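Local coordinates for protein putative hydrolase (Agrobacterium vitis, PDB 3LLC) that probably hydrolyses thioester or ester bonds, as an alpha/beta-hydrolase-fold enzyme related to the acyl-protein thioesterase ABHD10, at residues A98-F103 with Q125-R130. Residues are numbered along the deposited sequence; the frame is centred on the assembly and turned at random.
With EDO (1,2-ethanediol), chain C.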
loop_
_atom_site.group_PDB
_atom_site.type_symbol
_atom_site.label_atom_id
_atom_site.label_comp_id
_atom_site.label_asym_id
_atom_site.label_seq_id
_atom_site.Cartn_x
_atom_site.Cartn_y
_atom_site.Cartn_z
ATOM N N ALA A 98 1.143 10.676 7.926
ATOM C CA ALA A 98 1.054 12.132 7.878
ATOM C C ALA A 98 -0.120 12.628 7.009
ATOM O O ALA A 98 -0.767 13.634 7.317
ATOM C CB ALA A 98 2.388 12.771 7.404
ATOM N N VAL A 99 -0.363 11.940 5.905
ATOM C CA VAL A 99 -1.458 12.316 5.014
ATOM C C VAL A 99 -2.795 12.063 5.744
ATOM O O VAL A 99 -3.671 12.942 5.787
ATOM C CB VAL A 99 -1.375 11.537 3.699
ATOM C CG1 VAL A 99 -2.714 11.652 2.929
ATOM C CG2 VAL A 99 -0.183 12.067 2.879
ATOM N N LEU A 100 -2.918 10.895 6.377
ATOM C CA LEU A 100 -4.123 10.605 7.156
ATOM C C LEU A 100 -4.338 11.622 8.287
ATOM O O LEU A 100 -5.470 12.104 8.470
ATOM C CB LEU A 100 -4.119 9.157 7.672
ATOM C CG LEU A 100 -5.435 8.621 8.242
ATOM C CD1 LEU A 100 -6.423 8.286 7.130
ATOM C CD2 LEU A 100 -5.149 7.408 9.080
ATOM N N ASP A 101 -3.280 11.980 9.026
ATOM C CA ASP A 101 -3.388 12.950 10.117
ATOM C C ASP A 101 -3.661 14.390 9.648
ATOM O O ASP A 101 -4.164 15.230 10.421
ATOM C CB ASP A 101 -2.127 12.938 10.990
ATOM C CG ASP A 101 -1.943 11.604 11.771
ATOM O OD1 ASP A 101 -2.902 10.786 11.849
ATOM O OD2 ASP A 101 -0.827 11.380 12.312
ATOM N N HIS A 102 -3.341 14.685 8.388
ATOM C CA HIS A 102 -3.610 16.019 7.836
ATOM C C HIS A 102 -5.124 16.195 7.597
ATOM O O HIS A 102 -5.668 17.233 7.878
ATOM C CB HIS A 102 -2.822 16.220 6.537
ATOM C CG HIS A 102 -2.959 17.590 5.932
ATOM N ND1 HIS A 102 -2.213 18.672 6.358
ATOM C CD2 HIS A 102 -3.743 18.048 4.925
ATOM C CE1 HIS A 102 -2.557 19.745 5.661
ATOM N NE2 HIS A 102 -3.468 19.390 4.772
ATOM N N PHE A 103 -5.773 15.170 7.049
ATOM C CA PHE A 103 -7.183 15.224 6.661
ATOM C C PHE A 103 -8.147 14.705 7.730
ATOM O O PHE A 103 -9.300 15.121 7.759
ATOM C CB PHE A 103 -7.363 14.447 5.356
ATOM C CG PHE A 103 -6.667 15.094 4.180
ATOM C CD1 PHE A 103 -7.152 16.293 3.671
ATOM C CD2 PHE A 103 -5.547 14.525 3.602
ATOM C CE1 PHE A 103 -6.522 16.913 2.597
ATOM C CE2 PHE A 103 -4.921 15.132 2.528
ATOM C CZ PHE A 103 -5.412 16.325 2.023
ATOM N N GLN A 125 -1.404 -0.928 12.697
ATOM C CA GLN A 125 -0.615 -1.109 13.927
ATOM C C GLN A 125 -0.234 0.211 14.574
ATOM O O GLN A 125 -0.355 0.356 15.798
ATOM C CB GLN A 125 0.665 -1.978 13.695
ATOM C CG GLN A 125 0.347 -3.411 13.268
ATOM C CD GLN A 125 1.599 -4.255 12.978
ATOM O OE1 GLN A 125 2.650 -3.728 12.556
ATOM N NE2 GLN A 125 1.509 -5.552 13.271
ATOM N N GLU A 126 0.171 1.194 13.769
ATOM C CA GLU A 126 0.560 2.525 14.282
ATOM C C GLU A 126 -0.656 3.250 14.876
ATOM O O GLU A 126 -0.569 3.871 15.925
ATOM C CB GLU A 126 1.186 3.407 13.170
ATOM C CG GLU A 126 2.540 2.915 12.610
ATOM C CD GLU A 126 3.769 3.398 13.411
ATOM O OE1 GLU A 126 4.219 4.551 13.201
ATOM O OE2 GLU A 126 4.320 2.600 14.207
ATOM N N LEU A 127 -1.793 3.184 14.183
ATOM C CA LEU A 127 -3.027 3.813 14.721
ATOM C C LEU A 127 -3.491 3.145 16.016
ATOM O O LEU A 127 -3.820 3.833 17.003
ATOM C CB LEU A 127 -4.142 3.800 13.670
ATOM C CG LEU A 127 -3.868 4.634 12.410
ATOM C CD1 LEU A 127 -4.936 4.373 11.319
ATOM C CD2 LEU A 127 -3.780 6.114 12.724
ATOM N N LYS A 128 -3.490 1.814 16.056
ATOM C CA LYS A 128 -3.889 1.102 17.300
ATOM C C LYS A 128 -2.935 1.385 18.470
ATOM O O LYS A 128 -3.359 1.386 19.628
ATOM C CB LYS A 128 -4.119 -0.420 17.061
ATOM C CG LYS A 128 -5.408 -0.683 16.198
ATOM C CD LYS A 128 -5.694 -2.151 15.713
ATOM C CE LYS A 128 -6.259 -3.065 16.814
ATOM N NZ LYS A 128 -7.512 -2.542 17.446
ATOM N N ALA A 129 -1.667 1.691 18.198
ATOM C CA ALA A 129 -0.712 2.047 19.281
ATOM C C ALA A 129 -0.951 3.430 19.896
ATOM O O ALA A 129 -0.405 3.733 20.962
ATOM C CB ALA A 129 0.753 1.945 18.782
ATOM N N ARG A 130 -1.750 4.275 19.248
ATOM C CA ARG A 130 -1.967 5.651 19.739
ATOM C C ARG A 130 -3.119 5.765 20.714
ATOM O O ARG A 130 -4.071 4.991 20.661
ATOM C CB ARG A 130 -2.200 6.623 18.580
ATOM C CG ARG A 130 -1.108 6.564 17.587
ATOM C CD ARG A 130 -0.852 7.839 16.861
ATOM N NE ARG A 130 -1.940 8.220 15.977
ATOM C CZ ARG A 130 -1.800 8.917 14.843
ATOM N NH1 ARG A 130 -0.604 9.291 14.392
ATOM N NH2 ARG A 130 -2.880 9.222 14.140
HETATM C C1 EDO C . 3.495 -8.850 15.424
HETATM O O1 EDO C . 4.556 -9.686 14.965
HETATM C C2 EDO C . 2.517 -8.712 14.281
HETATM O O2 EDO C . 3.104 -7.855 13.334
#
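D101 OD1 accepts a hydrogen bond of 2.8 Å from R130 NH2, half of an end-on, bidentate salt bridge. It ties helix 89-103 to R130, just beyond helix 115-128, in the alpha/beta-hydrolase fold. The second bond, from R130 NH1 to D101 OD2, is 3.0 Å long and reaches the syn lone pair of that oxygen. The N-H of NH2 points almost straight at OD1, at 170°. Both oxygens lie close to the guanidinium plane, but the carboxylate is twisted 33° against it. Two bonds to two separate oxygens limit rotation of both groups. The R130 chain bends at chi3 (-67°) on the way to D101. Its side chain also touches L97, on the same helix as D101.

The apolar part of the contact is buried. L100 and L127 both point toward the facing segment, and their CA atoms, 10.2 Å apart, are the nearest pair between 98-103 and 125-130. L127 also packs on L97 and N133. Helix 115-128 begins at the probable nucleophile elbow of the fold; this contact lies at its other end. In one of the two conformers of L100, its methyl CD2 lies 3.8 Å from L127 CD1.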